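Local coordinates for protein PspGI restriction endonuclease (Pyrococcus sp. GI-H, PDB 3BM3) that binds substrate DNA with base flipping and probably cuts it as a type II site-specific restriction endonuclease, at residues Y67-E71 / A95-R99. The protein carries 2 engineered substitutions. Where two conformers were deposited one is given. Residues are numbered along the deposited sequence.
Sequences YKEYE and ARFSR. With nucleotides of chain A; nucleotides of chain B.
How a flipped base finds shelter in a protein is illustrated by segments 67-71 of helix 52-80 and 95-99 of helix 85-115. Both are regular helix; their short axes approach to 12.5 Å at 153°, nearly antiparallel, with Tyr67–Arg96 (8.7 Å) and Glu71–Ala95 (9.7 Å) the nearest CA pairs. So wide a gap must be bridged by long side chains. Tyr67, chi1 t, extends its ring across: CE1 lies 3.5 Å from Arg99 CD, CE2 3.6 Å from Arg96 CG, and OH 3.9 Å from Ala95 CB. Glu71, chi1 and chi2 both t, reaches out one turn later, so that its OE2 accepts from Tyr67 OH (2.7 Å) and forms a salt bridge with Arg96 NH1 (2.8 Å). Arg96, m-t-m, leaves sideways but bends back to bring its guanidinium edge to this carboxylate, while its NE meets a DNA phosphate. Arg99, m-t-t, stretches past the tyrosine; its NE and NH2 hold OP1 of DT11 of chain B at 2.6 and 2.8 Å, and NH1 reaches the carbonyl of Pro18. Between the helices lies the adenine of DA6 of chain A: its C2 sits over one face of the Tyr67 ring and 3.3 Å from Arg99 CB, its N1 3.5 Å from Tyr67 CG. Tyr67 and Arg99, on opposite sides of the base plane, line a flipped-base pocket, consistent with base flipping by this EcoRII-C-family endonuclease.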
ATOM      1  N   TYR C  67     -11.916  15.549 -14.831  1.00 12.40           N
ATOM      2  CA  TYR C  67     -11.843  14.110 -15.011  1.00 11.87           C
ATOM      3  C   TYR C  67     -13.266  13.521 -14.935  1.00 13.17           C
ATOM      4  O   TYR C  67     -13.671  12.725 -15.756  1.00 12.63           O
ATOM      5  CB  TYR C  67     -10.968  13.480 -13.922  1.00 12.59           C
ATOM      6  CG  TYR C  67     -11.161  12.004 -13.949  1.00  9.86           C
ATOM      7  CD1 TYR C  67     -10.479  11.232 -14.869  1.00 12.14           C
ATOM      8  CD2 TYR C  67     -12.113  11.405 -13.125  1.00 12.39           C
ATOM      9  CE1 TYR C  67     -10.727   9.866 -14.936  1.00 11.19           C
ATOM     10  CE2 TYR C  67     -12.359  10.084 -13.173  1.00 10.69           C
ATOM     11  CZ  TYR C  67     -11.676   9.318 -14.088  1.00 13.67           C
ATOM     12  OH  TYR C  67     -11.968   8.003 -14.161  1.00 12.71           O
ATOM     13  N   LYS C  68     -14.012  13.883 -13.907  1.00 13.34           N
ATOM     14  CA  LYS C  68     -15.332  13.248 -13.739  1.00 14.62           C
ATOM     15  C   LYS C  68     -16.281  13.566 -14.872  1.00 14.60           C
ATOM     16  O   LYS C  68     -17.116  12.746 -15.233  1.00 13.36           O
ATOM     17  CB  LYS C  68     -15.946  13.622 -12.413  1.00 16.07           C
ATOM     18  CG  LYS C  68     -15.232  12.952 -11.270  1.00 17.33           C
ATOM     19  CD  LYS C  68     -15.968  13.099  -9.962  1.00 23.40           C
ATOM     20  CE  LYS C  68     -15.923  14.514  -9.448  1.00 27.32           C
ATOM     21  NZ  LYS C  68     -16.394  14.590  -8.036  1.00 28.89           N
ATOM     22  N   GLU C  69     -16.173  14.767 -15.425  1.00 14.36           N
ATOM     23  CA  GLU C  69     -16.970  15.126 -16.581  1.00 15.65           C
ATOM     24  C   GLU C  69     -16.622  14.245 -17.753  1.00 14.67           C
ATOM     25  O   GLU C  69     -17.500  13.781 -18.474  1.00 14.77           O
ATOM     26  CB  GLU C  69     -16.749  16.587 -16.967  1.00 16.67           C
ATOM     27  CG  GLU C  69     -17.260  17.586 -15.930  1.00 21.96           C
ATOM     28  CD  GLU C  69     -16.959  19.037 -16.321  1.00 26.94           C
ATOM     29  OE1 GLU C  69     -17.433  19.464 -17.394  1.00 30.57           O
ATOM     30  OE2 GLU C  69     -16.266  19.762 -15.549  1.00 33.71           O
ATOM     31  N   TYR C  70     -15.338  14.016 -17.958  1.00 13.46           N
ATOM     32  CA  TYR C  70     -14.906  13.107 -19.019  1.00 13.24           C
ATOM     33  C   TYR C  70     -15.337  11.680 -18.729  1.00 12.64           C
ATOM     34  O   TYR C  70     -15.811  10.978 -19.609  1.00 12.72           O
ATOM     35  CB  TYR C  70     -13.407  13.156 -19.194  1.00 13.97           C
ATOM     36  CG  TYR C  70     -12.891  14.423 -19.836  1.00 13.48           C
ATOM     37  CD1 TYR C  70     -13.626  15.105 -20.803  1.00 16.59           C
ATOM     38  CD2 TYR C  70     -11.647  14.943 -19.492  1.00 16.46           C
ATOM     39  CE1 TYR C  70     -13.137  16.261 -21.385  1.00 15.92           C
ATOM     40  CE2 TYR C  70     -11.164  16.090 -20.069  1.00 15.95           C
ATOM     41  CZ  TYR C  70     -11.896  16.732 -21.030  1.00 17.81           C
ATOM     42  OH  TYR C  70     -11.441  17.882 -21.643  1.00 19.77           O
ATOM     43  N   GLU C  71     -15.192  11.270 -17.481  1.00 12.21           N
ATOM     44  CA  GLU C  71     -15.593   9.918 -17.074  1.00 12.98           C
ATOM     45  C   GLU C  71     -17.069   9.711 -17.392  1.00 12.84           C
ATOM     46  O   GLU C  71     -17.470   8.656 -17.850  1.00 11.76           O
ATOM     47  CB  GLU C  71     -15.389   9.765 -15.582  1.00 13.41           C
ATOM     48  CG  GLU C  71     -15.596   8.364 -15.073  1.00 14.65           C
ATOM     49  CD  GLU C  71     -15.483   8.279 -13.582  1.00 14.08           C
ATOM     50  OE1 GLU C  71     -16.416   8.738 -12.899  1.00 15.61           O
ATOM     51  OE2 GLU C  71     -14.465   7.769 -13.094  1.00 14.85           O
ATOM     52  N   ALA C  95      -8.700   3.708 -12.606  1.00  9.96           N
ATOM     53  CA  ALA C  95      -8.237   4.977 -13.201  1.00 10.39           C
ATOM     54  C   ALA C  95      -8.152   6.072 -12.175  1.00 10.67           C
ATOM     55  O   ALA C  95      -7.185   6.812 -12.133  1.00 11.97           O
ATOM     56  CB  ALA C  95      -9.140   5.381 -14.370  1.00  9.38           C
ATOM     57  N   ARG C  96      -9.157   6.189 -11.303  1.00  9.71           N
ATOM     58  CA  ARG C  96      -9.188   7.231 -10.304  1.00 10.46           C
ATOM     59  C   ARG C  96      -8.056   7.062  -9.318  1.00  9.99           C
ATOM     60  O   ARG C  96      -7.483   8.047  -8.950  1.00 11.64           O
ATOM     61  CB  ARG C  96     -10.551   7.248  -9.613  1.00 10.27           C
ATOM     62  CG  ARG C  96     -11.657   7.803 -10.513  1.00 12.34           C
ATOM     63  CD  ARG C  96     -12.898   8.111  -9.733  1.00 13.68           C
ATOM     64  NE  ARG C  96     -13.483   7.003  -9.004  1.00 15.30           N
ATOM     65  CZ  ARG C  96     -14.434   6.183  -9.466  1.00 17.02           C
ATOM     66  NH1 ARG C  96     -14.890   6.292 -10.704  1.00 15.33           N
ATOM     67  NH2 ARG C  96     -14.904   5.233  -8.684  1.00 15.43           N
ATOM     68  N   PHE C  97      -7.734   5.835  -8.909  1.00 10.14           N
ATOM     69  CA  PHE C  97      -6.620   5.620  -7.989  1.00 10.18           C
ATOM     70  C   PHE C  97      -5.340   6.092  -8.668  1.00 10.36           C
ATOM     71  O   PHE C  97      -4.610   6.922  -8.147  1.00 10.98           O
ATOM     72  CB  PHE C  97      -6.522   4.147  -7.668  1.00  9.73           C
ATOM     73  CG  PHE C  97      -7.548   3.663  -6.654  1.00  8.42           C
ATOM     74  CD1 PHE C  97      -7.788   4.408  -5.497  1.00  8.46           C
ATOM     75  CD2 PHE C  97      -8.175   2.450  -6.797  1.00 10.87           C
ATOM     76  CE1 PHE C  97      -8.646   3.928  -4.525  1.00 10.34           C
ATOM     77  CE2 PHE C  97      -9.057   1.994  -5.826  1.00 12.10           C
ATOM     78  CZ  PHE C  97      -9.259   2.724  -4.699  1.00 10.65           C
ATOM     79  N   SER C  98      -5.074   5.545  -9.845  0.50 10.57           N
ATOM     80  CA  SER C  98      -3.819   5.845 -10.539  0.50 10.52           C
ATOM     81  C   SER C  98      -3.734   7.347 -10.856  0.50 10.88           C
ATOM     82  O   SER C  98      -2.737   8.018 -10.537  0.50 10.95           O
ATOM     83  CB  SER C  98      -3.673   4.988 -11.794  0.50 11.26           C
ATOM     84  OG  SER C  98      -2.435   5.269 -12.413  0.50  9.50           O
ATOM     85  N   ARG C  99      -4.796   7.880 -11.443  1.00 10.66           N
ATOM     86  CA  ARG C  99      -4.839   9.303 -11.816  1.00 10.37           C
ATOM     87  C   ARG C  99      -4.811  10.274 -10.662  1.00 10.60           C
ATOM     88  O   ARG C  99      -4.193  11.318 -10.750  1.00 11.13           O
ATOM     89  CB  ARG C  99      -6.068   9.592 -12.666  1.00 10.32           C
ATOM     90  CG  ARG C  99      -6.029   8.901 -14.010  1.00 10.45           C
ATOM     91  CD  ARG C  99      -7.382   9.057 -14.688  1.00 11.56           C
ATOM     92  NE  ARG C  99      -7.351   8.600 -16.066  1.00 11.91           N
ATOM     93  CZ  ARG C  99      -7.288   9.384 -17.141  1.00 12.31           C
ATOM     94  NH1 ARG C  99      -7.246  10.697 -17.023  1.00 13.22           N
ATOM     95  NH2 ARG C  99      -7.257   8.851 -18.355  1.00 11.67           N
TER
ATOM     96  P    DA A   6      -6.764   8.350  -3.118  1.00  9.97           P
ATOM     97  OP1  DA A   6      -5.771   9.150  -2.347  1.00 11.65           O
ATOM     98  OP2  DA A   6      -8.190   8.354  -2.690  1.00 10.94           O
ATOM     99  O5'  DA A   6      -6.647   8.834  -4.629  1.00  9.88           O
ATOM    100  C5'  DA A   6      -7.628   8.453  -5.580  1.00 10.56           C
ATOM    101  C4'  DA A   6      -8.720   9.490  -5.605  1.00 12.85           C
ATOM    102  O4'  DA A   6      -8.264  10.707  -6.244  1.00 11.58           O
ATOM    103  C3'  DA A   6      -9.977   9.059  -6.359  1.00 14.21           C
ATOM    104  O3'  DA A   6     -11.095   9.299  -5.515  1.00 15.22           O
ATOM    105  C2'  DA A   6     -10.003   9.973  -7.572  1.00 17.75           C
ATOM    106  C1'  DA A   6      -9.330  11.209  -7.026  1.00 18.15           C
ATOM    107  N9   DA A   6      -8.775  12.126  -8.022  1.00 14.29           N
ATOM    108  C8   DA A   6      -8.264  13.372  -7.766  1.00 16.26           C
ATOM    109  N7   DA A   6      -7.847  14.002  -8.834  1.00 16.01           N
ATOM    110  C5   DA A   6      -8.095  13.111  -9.866  1.00 13.82           C
ATOM    111  C6   DA A   6      -7.881  13.194 -11.250  1.00 18.67           C
ATOM    112  N6   DA A   6      -7.341  14.259 -11.851  1.00 17.21           N
ATOM    113  N1   DA A   6      -8.245  12.137 -12.007  1.00 17.90           N
ATOM    114  C2   DA A   6      -8.788  11.073 -11.399  1.00 17.28           C
ATOM    115  N3   DA A   6      -9.040  10.877 -10.106  1.00 16.96           N
ATOM    116  C4   DA A   6      -8.666  11.948  -9.382  1.00 14.49           C
ATOM    117  P    DC A   5      -0.796   7.696  -4.307  1.00  9.89           P
ATOM    118  OP1  DC A   5      -0.973   9.144  -4.108  1.00  9.02           O
ATOM    119  OP2  DC A   5       0.150   6.931  -3.452  1.00  9.47           O
ATOM    120  O5'  DC A   5      -2.229   7.016  -4.183  1.00  7.21           O
ATOM    121  C5'  DC A   5      -3.302   7.488  -4.982  1.00  9.12           C
ATOM    122  C4'  DC A   5      -4.512   6.612  -4.766  1.00  7.30           C
ATOM    123  O4'  DC A   5      -4.159   5.282  -5.188  1.00  9.41           O
ATOM    124  C3'  DC A   5      -4.932   6.509  -3.300  1.00  8.34           C
ATOM    125  O3'  DC A   5      -6.312   6.822  -3.175  1.00  9.69           O
ATOM    126  C2'  DC A   5      -4.675   5.064  -2.918  1.00  9.96           C
ATOM    127  C1'  DC A   5      -4.632   4.339  -4.247  1.00  9.14           C
ATOM    128  N1   DC A   5      -3.702   3.208  -4.239  1.00  9.24           N
ATOM    129  C2   DC A   5      -4.136   1.976  -4.718  1.00 12.10           C
ATOM    130  O2   DC A   5      -5.267   1.897  -5.221  1.00 11.76           O
ATOM    131  N3   DC A   5      -3.312   0.905  -4.633  1.00  9.44           N
ATOM    132  C4   DC A   5      -2.086   1.048  -4.114  1.00  9.32           C
ATOM    133  N4   DC A   5      -1.316  -0.037  -4.015  1.00  9.54           N
ATOM    134  C5   DC A   5      -1.603   2.309  -3.668  1.00  9.01           C
ATOM    135  C6   DC A   5      -2.433   3.351  -3.746  1.00  9.54           C
TER
ATOM    136  P    DT B  11      -6.259   5.032 -17.375  1.00 11.17           P
ATOM    137  OP1  DT B  11      -7.058   6.260 -17.225  1.00 10.78           O
ATOM    138  OP2  DT B  11      -6.271   4.290 -18.658  1.00 10.71           O
ATOM    139  O5'  DT B  11      -4.747   5.368 -17.007  1.00 12.66           O
ATOM    140  C5'  DT B  11      -4.442   6.103 -15.828  1.00 14.20           C
ATOM    141  C4'  DT B  11      -2.977   5.948 -15.496  1.00 17.40           C
ATOM    142  O4'  DT B  11      -2.687   4.578 -15.180  1.00 17.35           O
ATOM    143  C3'  DT B  11      -2.040   6.263 -16.655  1.00 22.02           C
ATOM    144  O3'  DT B  11      -1.812   7.675 -16.701  1.00 28.68           O
ATOM    145  C2'  DT B  11      -0.800   5.441 -16.329  1.00 23.15           C
ATOM    146  C1'  DT B  11      -1.284   4.416 -15.297  1.00 20.11           C
ATOM    147  N1   DT B  11      -1.013   3.005 -15.609  1.00 19.80           N
ATOM    148  C2   DT B  11      -0.150   2.339 -14.775  1.00 18.49           C
ATOM    149  O2   DT B  11       0.412   2.881 -13.836  1.00 20.16           O
ATOM    150  N3   DT B  11       0.035   1.017 -15.078  1.00 20.12           N
ATOM    151  C4   DT B  11      -0.534   0.312 -16.118  1.00 20.28           C
ATOM    152  O4   DT B  11      -0.282  -0.883 -16.256  1.00 21.26           O
ATOM    153  C5   DT B  11      -1.411   1.081 -16.975  1.00 18.35           C
ATOM    154  C7   DT B  11      -2.056   0.407 -18.144  1.00 21.48           C
ATOM    155  C6   DT B  11      -1.605   2.373 -16.681  1.00 17.99           C
TER